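PDB 4A35: mitochondrial enolase superfamily member 1 from Homo sapiens, which catalyses the magnesium-dependent dehydration of L-fuconate to 2-keto-3-deoxy-L-fuconate, a step in the breakdown of L-fucose. Local coordinates for residues D27-D32 / A252-D257; V119-W124 / L333-E338; I276-S281 / T304-H309; L365-I370 / G414-M419. All coordinates share one frame; numbering follows the deposited sequence.

Contact 1 (D27-D32 / A252-D257)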
loop_
_atom_site.group_PDB
_atom_site.type_symbol
_atom_site.label_atom_id
_atom_site.label_comp_id
_atom_site.label_asym_id
_atom_site.label_seq_id
_atom_site.Cartn_x
_atom_site.Cartn_y
_atom_site.Cartn_z
ATOM N N ASP A 27 20.099 4.412 -7.641
ATOM C CA ASP A 27 19.273 4.569 -8.846
ATOM C C ASP A 27 18.749 6.011 -8.830
ATOM O O ASP A 27 19.131 6.791 -7.941
ATOM C CB ASP A 27 18.182 3.477 -8.971
ATOM C CG ASP A 27 17.117 3.484 -7.899
ATOM O OD1 ASP A 27 16.454 4.550 -7.710
ATOM O OD2 ASP A 27 16.849 2.430 -7.354
ATOM N N ALA A 28 17.920 6.394 -9.815
ATOM C CA ALA A 28 17.428 7.782 -9.918
ATOM C C ALA A 28 16.465 8.175 -8.760
ATOM O O ALA A 28 16.271 9.375 -8.494
ATOM C CB ALA A 28 16.741 7.984 -11.242
ATOM N N MET A 29 15.783 7.172 -8.165
ATOM C CA MET A 29 14.819 7.392 -7.093
ATOM C C MET A 29 15.432 7.144 -5.693
ATOM O O MET A 29 15.235 7.967 -4.776
ATOM C CB MET A 29 13.581 6.496 -7.335
ATOM C CG MET A 29 12.426 6.793 -6.384
ATOM S SD MET A 29 11.649 8.431 -6.633
ATOM C CE MET A 29 10.424 7.994 -7.929
ATOM N N HIS A 30 16.075 5.996 -5.515
ATOM C CA HIS A 30 16.754 5.569 -4.269
ATOM C C HIS A 30 18.277 5.815 -4.462
ATOM O O HIS A 30 18.974 5.019 -5.077
ATOM C CB HIS A 30 16.426 4.092 -3.981
ATOM C CG HIS A 30 14.984 3.767 -4.260
ATOM N ND1 HIS A 30 14.591 3.231 -5.480
ATOM C CD2 HIS A 30 13.882 4.007 -3.513
ATOM C CE1 HIS A 30 13.268 3.079 -5.409
ATOM N NE2 HIS A 30 12.784 3.548 -4.257
ATOM N N THR A 31 18.723 6.990 -4.082
ATOM C CA THR A 31 20.080 7.430 -4.393
ATOM C C THR A 31 21.135 6.948 -3.364
ATOM O O THR A 31 22.319 7.181 -3.592
ATOM C CB THR A 31 20.143 8.973 -4.530
ATOM O OG1 THR A 31 20.116 9.552 -3.230
ATOM C CG2 THR A 31 19.051 9.567 -5.485
ATOM N N ASP A 32 20.719 6.364 -2.203
ATOM C CA ASP A 32 21.693 5.989 -1.141
ATOM C C ASP A 32 21.202 4.753 -0.323
ATOM O O ASP A 32 21.140 4.806 0.926
ATOM C CB ASP A 32 21.851 7.224 -0.198
ATOM C CG ASP A 32 20.616 7.671 0.610
ATOM O OD1 ASP A 32 19.449 7.199 0.292
ATOM O OD2 ASP A 32 20.796 8.435 1.593
ATOM N N ALA A 252 13.808 3.074 -14.943
ATOM C CA ALA A 252 13.606 4.452 -14.478
ATOM C C ALA A 252 13.189 4.512 -13.012
ATOM O O ALA A 252 13.038 5.637 -12.520
ATOM C CB ALA A 252 12.561 5.157 -15.338
ATOM N N ASN A 253 12.948 3.343 -12.337
ATOM C CA ASN A 253 12.567 3.358 -10.888
ATOM C C ASN A 253 11.491 4.428 -10.550
ATOM O O ASN A 253 11.603 5.177 -9.530
ATOM C CB ASN A 253 13.829 3.604 -10.007
ATOM C CG ASN A 253 14.750 2.407 -10.023
ATOM O OD1 ASN A 253 15.693 2.362 -10.809
ATOM N ND2 ASN A 253 14.380 1.347 -9.309
ATOM N N GLN A 254 10.400 4.473 -11.399
ATOM C CA GLN A 254 9.179 5.265 -11.144
ATOM C C GLN A 254 9.363 6.772 -11.264
ATOM O O GLN A 254 8.498 7.510 -10.819
ATOM C CB GLN A 254 8.609 4.955 -9.704
ATOM C CG GLN A 254 8.598 3.456 -9.368
ATOM C CD GLN A 254 8.510 3.177 -7.870
ATOM O OE1 GLN A 254 8.539 4.088 -7.027
ATOM N NE2 GLN A 254 8.467 1.894 -7.501
ATOM N N ARG A 255 10.472 7.258 -11.857
ATOM C CA ARG A 255 10.742 8.679 -11.828
ATOM C C ARG A 255 9.742 9.581 -12.532
ATOM O O ARG A 255 9.591 10.735 -12.119
ATOM C CB ARG A 255 12.152 8.982 -12.430
ATOM C CG ARG A 255 13.246 8.512 -11.449
ATOM C CD ARG A 255 13.310 9.460 -10.226
ATOM N NE ARG A 255 13.774 10.791 -10.625
ATOM C CZ ARG A 255 14.046 11.784 -9.783
ATOM N NH1 ARG A 255 13.876 11.621 -8.473
ATOM N NH2 ARG A 255 14.483 12.956 -10.244
ATOM N N TRP A 256 9.132 9.094 -13.614
ATOM C CA TRP A 256 8.421 9.989 -14.512
ATOM C C TRP A 256 6.924 10.035 -14.400
ATOM O O TRP A 256 6.302 9.077 -13.922
ATOM C CB TRP A 256 8.783 9.587 -15.979
ATOM C CG TRP A 256 10.266 9.499 -16.286
ATOM C CD1 TRP A 256 11.230 10.421 -15.978
ATOM C CD2 TRP A 256 10.931 8.463 -17.047
ATOM N NE1 TRP A 256 12.465 9.998 -16.457
ATOM C CE2 TRP A 256 12.290 8.841 -17.181
ATOM C CE3 TRP A 256 10.501 7.265 -17.657
ATOM C CZ2 TRP A 256 13.230 8.036 -17.856
ATOM C CZ3 TRP A 256 11.403 6.536 -18.427
ATOM C CH2 TRP A 256 12.765 6.894 -18.483
ATOM N N ASP A 257 6.342 11.202 -14.802
ATOM C CA ASP A 257 4.920 11.337 -15.052
ATOM C C ASP A 257 4.678 10.689 -16.433
ATOM O O ASP A 257 5.647 10.386 -17.150
ATOM C CB ASP A 257 4.444 12.809 -14.970
ATOM C CG ASP A 257 4.404 13.329 -13.528
ATOM O OD1 ASP A 257 4.793 12.571 -12.596
ATOM O OD2 ASP A 257 3.975 14.469 -13.332
HETATM O O HOH W 1 16.826 4.485 -11.964
#
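D27 and N253 meet in what is probably the substrate pocket, where a loop between strands 7-16 and 36-44 closes over the turn that follows barrel strand 247-251. The carboxylate of D27 and the amide of N253 lie stacked, their planes 10° apart, with CG to CG at 3.4 Å; OD2 and ND2 are close but badly angled for a hydrogen bond. Three bonds from its own loop fix the rotation of the D27 carboxylate: OD1 accepts from M29 N, closing an Asx turn, and from H30 N, completing the Asx motif, while OD2 offers its syn lone pair to H30 ND1 at 3.0 Å. An alanine here would probably leave H30 ND1 and the N-H groups of M29 and H30 without this acceptor and the N253 amide without its stacked mate. A water ties A28 N to N253 OD1. M29, with CG anti to the backbone N (chi1 -172°) and the chain then bent, brings CE to Q254 O, and Y155 of the second subunit packs on it. A28 O sits over one face of the R255 guanidinium. N253 also neighbours K223 and the magnesium ligand D251. Such barrel-mouth closure by a capping-domain loop characterises the enolase superfamily.

Contact 2 (V119-W124 / L333-E338)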
loop_
_atom_site.group_PDB
_atom_site.type_symbol
_atom_site.label_atom_id
_atom_site.label_comp_id
_atom_site.label_asym_id
_atom_site.label_seq_id
_atom_site.Cartn_x
_atom_site.Cartn_y
_atom_site.Cartn_z
ATOM N N VAL A 119 7.270 -13.720 7.164
ATOM C CA VAL A 119 6.734 -14.831 7.978
ATOM C C VAL A 119 6.446 -16.024 7.061
ATOM O O VAL A 119 6.885 -17.163 7.349
ATOM C CB VAL A 119 5.483 -14.369 8.771
ATOM C CG1 VAL A 119 4.728 -15.545 9.378
ATOM C CG2 VAL A 119 5.872 -13.343 9.861
ATOM N N LEU A 120 5.675 -15.771 5.981
ATOM C CA LEU A 120 5.339 -16.860 5.025
ATOM C C LEU A 120 6.607 -17.483 4.379
ATOM O O LEU A 120 6.651 -18.727 4.207
ATOM C CB LEU A 120 4.378 -16.327 3.953
ATOM C CG LEU A 120 2.912 -16.142 4.388
ATOM C CD1 LEU A 120 2.059 -15.464 3.277
ATOM C CD2 LEU A 120 2.263 -17.494 4.745
ATOM N N ASN A 121 7.658 -16.670 4.064
ATOM C CA ASN A 121 8.924 -17.183 3.535
ATOM C C ASN A 121 9.546 -18.178 4.507
ATOM O O ASN A 121 10.078 -19.174 4.064
ATOM C CB ASN A 121 9.945 -16.059 3.196
ATOM C CG ASN A 121 9.549 -15.284 1.927
ATOM O OD1 ASN A 121 8.746 -15.761 1.117
ATOM N ND2 ASN A 121 10.121 -14.096 1.698
ATOM N N ALA A 122 9.517 -17.874 5.848
ATOM C CA ALA A 122 10.064 -18.765 6.862
ATOM C C ALA A 122 9.248 -20.102 6.913
ATOM O O ALA A 122 9.819 -21.186 7.041
ATOM C CB ALA A 122 10.085 -18.047 8.228
ATOM N N VAL A 123 7.927 -20.038 6.701
ATOM C CA VAL A 123 7.113 -21.266 6.722
ATOM C C VAL A 123 7.428 -22.142 5.480
ATOM O O VAL A 123 7.588 -23.353 5.613
ATOM C CB VAL A 123 5.589 -20.922 6.836
ATOM C CG1 VAL A 123 4.726 -22.174 6.707
ATOM C CG2 VAL A 123 5.275 -20.206 8.168
ATOM N N TRP A 124 7.541 -21.520 4.278
ATOM C CA TRP A 124 7.900 -22.267 3.030
ATOM C C TRP A 124 9.294 -22.891 3.191
ATOM O O TRP A 124 9.489 -24.050 2.832
ATOM C CB TRP A 124 7.851 -21.339 1.816
ATOM C CG TRP A 124 6.444 -21.158 1.323
ATOM C CD1 TRP A 124 5.582 -20.137 1.629
ATOM C CD2 TRP A 124 5.709 -22.081 0.515
ATOM N NE1 TRP A 124 4.342 -20.389 1.087
ATOM C CE2 TRP A 124 4.422 -21.525 0.310
ATOM C CE3 TRP A 124 6.049 -23.288 -0.140
ATOM C CZ2 TRP A 124 3.448 -22.163 -0.466
ATOM C CZ3 TRP A 124 5.102 -23.886 -0.976
ATOM C CH2 TRP A 124 3.820 -23.325 -1.131
ATOM N N LEU A 333 5.393 -9.251 -2.741
ATOM C CA LEU A 333 4.093 -9.952 -2.727
ATOM C C LEU A 333 4.018 -10.872 -1.503
ATOM O O LEU A 333 5.030 -11.057 -0.788
ATOM C CB LEU A 333 3.951 -10.790 -4.032
ATOM C CG LEU A 333 3.875 -9.968 -5.351
ATOM C CD1 LEU A 333 3.770 -10.935 -6.548
ATOM C CD2 LEU A 333 2.597 -9.048 -5.412
ATOM N N GLY A 334 2.846 -11.453 -1.297
ATOM C CA GLY A 334 2.577 -12.337 -0.177
ATOM C C GLY A 334 3.254 -13.706 -0.309
ATOM O O GLY A 334 2.577 -14.725 -0.441
ATOM N N SER A 335 4.624 -13.711 -0.335
ATOM C CA SER A 335 5.503 -14.889 -0.358
ATOM C C SER A 335 5.192 -15.826 -1.575
ATOM O O SER A 335 4.701 -15.378 -2.606
ATOM C CB SER A 335 5.411 -15.612 0.992
ATOM O OG SER A 335 6.285 -16.739 1.136
ATOM N N VAL A 336 5.451 -17.116 -1.418
ATOM C CA VAL A 336 5.263 -18.086 -2.481
ATOM C C VAL A 336 3.766 -18.109 -2.894
ATOM O O VAL A 336 3.463 -18.086 -4.099
ATOM C CB VAL A 336 5.817 -19.481 -2.037
ATOM C CG1 VAL A 336 5.543 -20.543 -3.117
ATOM C CG2 VAL A 336 7.325 -19.377 -1.758
ATOM N N ASN A 337 2.853 -18.041 -1.908
ATOM C CA ASN A 337 1.400 -18.161 -2.176
ATOM C C ASN A 337 0.922 -17.138 -3.202
ATOM O O ASN A 337 0.361 -17.512 -4.210
ATOM C CB ASN A 337 0.585 -18.022 -0.902
ATOM C CG ASN A 337 1.149 -18.822 0.258
ATOM O OD1 ASN A 337 2.211 -18.505 0.783
ATOM N ND2 ASN A 337 0.447 -19.852 0.699
ATOM N N GLU A 338 1.185 -15.862 -2.958
ATOM C CA GLU A 338 0.729 -14.828 -3.865
ATOM C C GLU A 338 1.542 -14.823 -5.161
ATOM O O GLU A 338 0.956 -14.587 -6.234
ATOM C CB GLU A 338 0.762 -13.483 -3.192
ATOM C CG GLU A 338 -0.056 -12.484 -4.012
ATOM C CD GLU A 338 -0.327 -11.165 -3.301
ATOM O OE1 GLU A 338 0.576 -10.656 -2.603
ATOM O OE2 GLU A 338 -1.437 -10.616 -3.501
#
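W124 reaches from helix 110-131 across V336 and N337 of helix 335-348, and its indole makes the largest share of this buried contact on the helix 110-131 side. CB points toward 333-338, and with CG anti to the carbonyl carbon (chi1 -81°) the indole lies across V336. Its CB only grazes V336 CG2, but CG meets that methyl at 3.7 Å. Next along the five-membered ring, CD1 lies near S335 OG. NE1 then donates to N337 OD1 at 2.9 Å; the acceptor is close to the indole plane, yet the N-H arrives from above the plane of the amide. At the ring junction CE2 is 3.4 Å from V336 CB, which sits over the centre of the five-membered ring as a CH-pi contact. Farther out, CZ2 and CH2 lie on V336 CG1, so the branched valine spans both rings. The N337 amide is fixed at its other end too, since ND2 bonds to C150 O. One turn back along helix 110-131, N121 OD1 accepts a short bond, 2.6 Å, from S335 OG, and N121 ND2 is taken by I55 O. Packing is tight beside it, with L120 CB only 3.2 Å from S335 CB. F89 of helix 89-97 stacks on W124 and also touches L120 and N337. Helix 135-141 adds L138 and L139 against the indole, while L365 and L369 of helix 362-377 lean on N121 and V336, which seats this part of helix 335-348 among four helices.

Contact 3 (I276-S281 / T304-H309). With MG (magnesium ion), chain B.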
loop_
_atom_site.group_PDB
_atom_site.type_symbol
_atom_site.label_atom_id
_atom_site.label_comp_id
_atom_site.label_asym_id
_atom_site.label_seq_id
_atom_site.Cartn_x
_atom_site.Cartn_y
_atom_site.Cartn_z
ATOM N N ILE A 276 11.684 -0.736 -21.027
ATOM C CA ILE A 276 11.782 0.351 -20.039
ATOM C C ILE A 276 11.024 -0.142 -18.806
ATOM O O ILE A 276 9.813 -0.464 -18.882
ATOM C CB ILE A 276 11.331 1.787 -20.501
ATOM C CG1 ILE A 276 11.441 2.740 -19.251
ATOM C CG2 ILE A 276 9.862 1.811 -21.020
ATOM C CD1 ILE A 276 12.966 3.045 -18.745
ATOM N N GLU A 277 11.754 -0.240 -17.697
ATOM C CA GLU A 277 11.205 -0.762 -16.459
ATOM C C GLU A 277 10.757 0.404 -15.533
ATOM O O GLU A 277 11.473 1.408 -15.388
ATOM C CB GLU A 277 12.269 -1.647 -15.801
ATOM C CG GLU A 277 11.889 -2.206 -14.428
ATOM C CD GLU A 277 12.967 -3.173 -13.943
ATOM O OE1 GLU A 277 13.644 -3.760 -14.818
ATOM O OE2 GLU A 277 13.051 -3.442 -12.717
ATOM N N GLU A 278 9.594 0.213 -14.846
ATOM C CA GLU A 278 8.992 1.174 -13.935
ATOM C C GLU A 278 9.058 2.621 -14.474
ATOM O O GLU A 278 9.626 3.506 -13.814
ATOM C CB GLU A 278 9.639 1.084 -12.546
ATOM C CG GLU A 278 9.314 -0.210 -11.830
ATOM C CD GLU A 278 9.351 0.044 -10.341
ATOM O OE1 GLU A 278 10.471 0.273 -9.812
ATOM O OE2 GLU A 278 8.271 0.031 -9.708
ATOM N N PRO A 279 8.527 2.899 -15.688
ATOM C CA PRO A 279 8.575 4.294 -16.190
ATOM C C PRO A 279 7.821 5.274 -15.279
ATOM O O PRO A 279 8.147 6.455 -15.263
ATOM C CB PRO A 279 7.928 4.192 -17.577
ATOM C CG PRO A 279 6.971 2.976 -17.467
ATOM C CD PRO A 279 7.837 2.007 -16.652
ATOM N N THR A 280 6.816 4.802 -14.497
ATOM C CA THR A 280 6.073 5.724 -13.639
ATOM C C THR A 280 5.707 4.994 -12.337
ATOM O O THR A 280 6.241 3.882 -12.077
ATOM C CB THR A 280 4.848 6.312 -14.394
ATOM O OG1 THR A 280 4.372 7.416 -13.656
ATOM C CG2 THR A 280 3.690 5.270 -14.632
ATOM N N SER A 281 4.846 5.628 -11.544
ATOM C CA SER A 281 4.321 5.110 -10.258
ATOM C C SER A 281 3.943 3.594 -10.390
ATOM O O SER A 281 3.228 3.237 -11.339
ATOM C CB SER A 281 3.112 5.920 -9.815
ATOM O OG SER A 281 2.401 5.224 -8.804
ATOM N N THR A 304 7.211 -3.907 -15.484
ATOM C CA THR A 304 6.996 -3.335 -14.152
ATOM C C THR A 304 6.653 -4.457 -13.211
ATOM O O THR A 304 6.358 -5.580 -13.663
ATOM C CB THR A 304 5.917 -2.170 -14.137
ATOM O OG1 THR A 304 5.939 -1.557 -12.809
ATOM C CG2 THR A 304 4.469 -2.702 -14.401
ATOM N N GLY A 305 6.685 -4.141 -11.913
ATOM C CA GLY A 305 6.235 -5.091 -10.918
ATOM C C GLY A 305 7.008 -5.219 -9.629
ATOM O O GLY A 305 6.436 -5.725 -8.665
ATOM N N GLU A 306 8.303 -4.858 -9.601
ATOM C CA GLU A 306 9.064 -5.074 -8.368
ATOM C C GLU A 306 8.435 -4.413 -7.106
ATOM O O GLU A 306 8.639 -4.965 -6.033
ATOM C CB GLU A 306 10.510 -4.583 -8.504
ATOM C CG GLU A 306 10.659 -3.086 -8.445
ATOM C CD GLU A 306 12.083 -2.687 -8.713
ATOM O OE1 GLU A 306 12.611 -3.129 -9.755
ATOM O OE2 GLU A 306 12.687 -1.991 -7.871
ATOM N N GLN A 307 7.690 -3.238 -7.229
ATOM C CA GLN A 307 7.074 -2.605 -6.074
ATOM C C GLN A 307 5.552 -2.725 -6.152
ATOM O O GLN A 307 4.843 -2.085 -5.366
ATOM C CB GLN A 307 7.508 -1.117 -5.945
ATOM C CG GLN A 307 8.982 -0.996 -5.491
ATOM C CD GLN A 307 9.240 0.187 -4.574
ATOM O OE1 GLN A 307 9.988 1.121 -4.913
ATOM N NE2 GLN A 307 8.759 0.117 -3.340
ATOM N N CYS A 308 5.044 -3.518 -7.148
ATOM C CA CYS A 308 3.630 -3.781 -7.302
ATOM C C CYS A 308 3.140 -4.511 -6.040
ATOM O O CYS A 308 3.627 -5.616 -5.767
ATOM C CB CYS A 308 3.417 -4.619 -8.542
ATOM S SG CYS A 308 1.715 -5.083 -8.748
ATOM N N HIS A 309 2.320 -3.883 -5.235
ATOM C CA HIS A 309 2.020 -4.393 -3.884
ATOM C C HIS A 309 1.226 -5.701 -3.710
ATOM O O HIS A 309 1.395 -6.357 -2.665
ATOM C CB HIS A 309 1.477 -3.271 -2.960
ATOM C CG HIS A 309 0.216 -2.611 -3.430
ATOM N ND1 HIS A 309 -1.018 -3.167 -3.164
ATOM C CD2 HIS A 309 0.041 -1.483 -4.155
ATOM C CE1 HIS A 309 -1.912 -2.354 -3.698
ATOM N NE2 HIS A 309 -1.334 -1.348 -4.334
HETATM MG MG MG B . 13.860 -2.213 -11.120
HETATM O O HOH W 2 9.907 -3.693 -11.670
HETATM O O HOH W 3 6.669 -2.072 -9.707
HETATM O O HOH W 4 6.302 1.057 -11.684
HETATM O O HOH W 5 11.731 0.769 -7.518
HETATM O O HOH W 6 12.685 -0.660 -11.115
HETATM O O HOH W 7 14.944 -1.343 -9.146
HETATM O O HOH W 8 15.316 -3.440 -10.644
#
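The carboxylates of E277 and E306 converge on one magnesium ion with their planes 69° apart, while E278 brings its OE1 over a face of the E306 carboxylate, 3.5 Å from CD. This is the metal site of the enolase-type barrel, with its acids at or just beyond the C-terminal ends of successive parallel strands. E277 OE2 binds the ion at 2.2 Å and E306 OE1 at 2.1 Å; D251 and three waters bring the ligands to six. E277 OE2 and E306 OE1 stand 3.0 Å apart, which the shared cation probably makes tolerable. E277, extended with CG anti to the backbone N, turns its other oxygen, OE1, to K221, Q327 and W275. E278 is not a ligand but a second-shell acid. Its OE1 accepts from a metal-bound water at 2.7 Å, and a second water bridges E278 OE1 and E306 OE2, which probably eases the closeness of the two acids. OE2 takes a bond from Q254 NE2. An alanine in place of E278 would probably leave the metal-bound water without this acceptor, deprive Q254 NE2 of one of its two and open a gap beside E306. One water donates to E278 OE2 at 2.6 Å and accepts from Q307 N. Another joins three groups, donating to E278 OE2 and T280 O while accepting from T304 OG1 at 2.9 Å.

Contact 4 (L365-I370 / G414-M419)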
loop_
_atom_site.group_PDB
_atom_site.type_symbol
_atom_site.label_atom_id
_atom_site.label_comp_id
_atom_site.label_asym_id
_atom_site.label_seq_id
_atom_site.Cartn_x
_atom_site.Cartn_y
_atom_site.Cartn_z
ATOM N N LEU A 365 15.934 -16.380 -3.380
ATOM C CA LEU A 365 14.512 -16.851 -3.280
ATOM C C LEU A 365 13.846 -16.927 -4.627
ATOM O O LEU A 365 13.284 -17.949 -4.963
ATOM C CB LEU A 365 13.656 -15.915 -2.374
ATOM C CG LEU A 365 13.790 -16.106 -0.864
ATOM C CD1 LEU A 365 15.261 -15.885 -0.398
ATOM C CD2 LEU A 365 12.806 -15.172 -0.097
ATOM N N VAL A 366 13.880 -15.832 -5.384
ATOM C CA VAL A 366 13.099 -15.726 -6.603
ATOM C C VAL A 366 13.507 -16.784 -7.679
ATOM O O VAL A 366 12.648 -17.205 -8.437
ATOM C CB VAL A 366 13.056 -14.303 -7.137
ATOM C CG1 VAL A 366 14.216 -13.992 -8.083
ATOM C CG2 VAL A 366 11.680 -14.025 -7.771
ATOM N N GLN A 367 14.762 -17.230 -7.679
ATOM C CA GLN A 367 15.231 -18.287 -8.629
ATOM C C GLN A 367 14.310 -19.562 -8.493
ATOM O O GLN A 367 14.012 -20.196 -9.490
ATOM C CB GLN A 367 16.724 -18.636 -8.341
ATOM C CG GLN A 367 16.953 -19.254 -6.960
ATOM C CD GLN A 367 18.405 -19.659 -6.727
ATOM O OE1 GLN A 367 19.173 -19.920 -7.685
ATOM N NE2 GLN A 367 18.818 -19.618 -5.469
ATOM N N HIS A 368 13.851 -19.912 -7.244
ATOM C CA HIS A 368 12.978 -21.075 -7.058
ATOM C C HIS A 368 11.663 -20.869 -7.792
ATOM O O HIS A 368 11.122 -21.805 -8.366
ATOM C CB HIS A 368 12.681 -21.282 -5.538
ATOM C CG HIS A 368 13.845 -21.765 -4.725
ATOM N ND1 HIS A 368 14.038 -23.124 -4.484
ATOM C CD2 HIS A 368 14.813 -21.062 -4.104
ATOM C CE1 HIS A 368 15.139 -23.196 -3.755
ATOM N NE2 HIS A 368 15.630 -21.976 -3.481
ATOM N N LEU A 369 11.121 -19.656 -7.705
ATOM C CA LEU A 369 9.807 -19.377 -8.282
ATOM C C LEU A 369 9.852 -19.450 -9.831
ATOM O O LEU A 369 8.928 -19.984 -10.461
ATOM C CB LEU A 369 9.276 -18.014 -7.798
ATOM C CG LEU A 369 9.093 -17.864 -6.272
ATOM C CD1 LEU A 369 8.694 -16.381 -5.897
ATOM C CD2 LEU A 369 8.097 -18.830 -5.734
ATOM N N ILE A 370 10.906 -18.894 -10.433
ATOM C CA ILE A 370 10.983 -18.856 -11.897
ATOM C C ILE A 370 11.408 -20.230 -12.493
ATOM O O ILE A 370 10.942 -20.569 -13.583
ATOM C CB ILE A 370 11.830 -17.662 -12.395
ATOM C CG1 ILE A 370 11.409 -17.241 -13.816
ATOM C CG2 ILE A 370 13.363 -17.838 -12.248
ATOM C CD1 ILE A 370 9.853 -16.695 -13.978
ATOM N N GLY A 414 15.012 -26.519 1.275
ATOM C CA GLY A 414 14.653 -25.170 1.728
ATOM C C GLY A 414 14.496 -24.125 0.642
ATOM O O GLY A 414 14.512 -24.448 -0.563
ATOM N N TYR A 415 14.269 -22.854 1.082
ATOM C CA TYR A 415 13.979 -21.750 0.157
ATOM C C TYR A 415 15.252 -20.871 -0.081
ATOM O O TYR A 415 15.148 -19.771 -0.631
ATOM C CB TYR A 415 12.819 -20.931 0.765
ATOM C CG TYR A 415 12.062 -20.017 -0.173
ATOM C CD1 TYR A 415 12.255 -20.081 -1.562
ATOM C CD2 TYR A 415 11.140 -19.102 0.319
ATOM C CE1 TYR A 415 11.619 -19.192 -2.417
ATOM C CE2 TYR A 415 10.445 -18.247 -0.537
ATOM C CZ TYR A 415 10.750 -18.246 -1.899
ATOM O OH TYR A 415 10.057 -17.444 -2.766
ATOM N N SER A 416 16.458 -21.370 0.371
ATOM C CA SER A 416 17.746 -20.609 0.265
ATOM C C SER A 416 17.666 -19.263 1.032
ATOM O O SER A 416 18.406 -18.319 0.703
ATOM C CB SER A 416 18.115 -20.297 -1.190
ATOM O OG SER A 416 18.076 -21.462 -1.987
ATOM N N THR A 417 16.757 -19.174 2.007
ATOM C CA THR A 417 16.547 -17.957 2.841
ATOM C C THR A 417 17.568 -17.879 4.001
ATOM O O THR A 417 17.734 -16.824 4.616
ATOM C CB THR A 417 15.136 -18.014 3.490
ATOM O OG1 THR A 417 14.988 -19.356 3.957
ATOM C CG2 THR A 417 13.995 -17.704 2.514
ATOM N N GLU A 418 18.136 -19.033 4.393
ATOM C CA GLU A 418 18.973 -19.098 5.574
ATOM C C GLU A 418 20.235 -18.222 5.486
ATOM O O GLU A 418 20.996 -18.309 4.522
ATOM C CB GLU A 418 19.374 -20.544 5.896
ATOM C CG GLU A 418 20.058 -20.652 7.251
ATOM C CD GLU A 418 20.071 -22.074 7.759
ATOM O OE1 GLU A 418 19.437 -22.951 7.124
ATOM O OE2 GLU A 418 20.804 -22.322 8.737
ATOM N N MET A 419 20.415 -17.345 6.518
ATOM C CA MET A 419 21.598 -16.501 6.535
ATOM C C MET A 419 22.613 -17.071 7.483
ATOM O O MET A 419 22.264 -17.764 8.442
ATOM C CB MET A 419 21.249 -15.057 6.897
ATOM C CG MET A 419 20.353 -14.420 5.824
ATOM S SD MET A 419 19.950 -12.662 6.173
ATOM C CE MET A 419 21.543 -11.854 5.650
HETATM O O HOH W 9 20.424 -21.025 -3.380
#
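Y415 and S416 pack against L365 and H368 in a buried contact, part aromatic and part polar, where the loop between strand 406-408 and helix 421-427 lies along helix 362-377. L365 covers one face of the Y415 ring, its CG 3.9 Å from the centroid in a CH-pi contact. The edge of the same ring turns toward the face of H368 in an offset edge-to-face pair, the planes at 73° and CD1 3.7 Å from H368 CD2. Y415 has CG anti to its backbone N (chi1 -162°), which carries the ring over L365 and brings OH to L369 CD1 at 3.6 Å. Beyond it, T417 CG2 rests on the branch of L365, 3.7 Å from CD1. The polar link is nearly straight: H368 NE2 and S416 OG are 2.9 Å apart, with OG at the edge of the imidazole. A water hydrogen-bonded to S416 OG is also weakly bonded by Q367 NE2, whose stronger partner is E364 O. H368 ND1 is bonded to W136 N as well. With both ring nitrogens engaged and Y415 against its face, the imidazole of H368 is probably held against rotation, and its buried polar atoms are satisfied.

Contacts 1 and 3 lie side by side at the mouth of the barrel, their centres about 10 Å apart, and both touch the second subunit. They draw on the ends of, and loops after, neighbouring strands 247-251, 275-277 and 301-304, with 27-32 added by the N-terminal domain. Contacts 2 and 4 form a second pair with centres about 11 Å apart, joined where N121 and V336 meet L365 and Y415. Along the chain contacts 1 and 2 cross, their segments alternating; contact 1 closes before contact 3 opens, contact 3 is nested inside contact 2, and contact 4 follows. Contacts 1 and 2, centres about 27 Å apart, thus tie the N-terminal part to the barrel at two distant places.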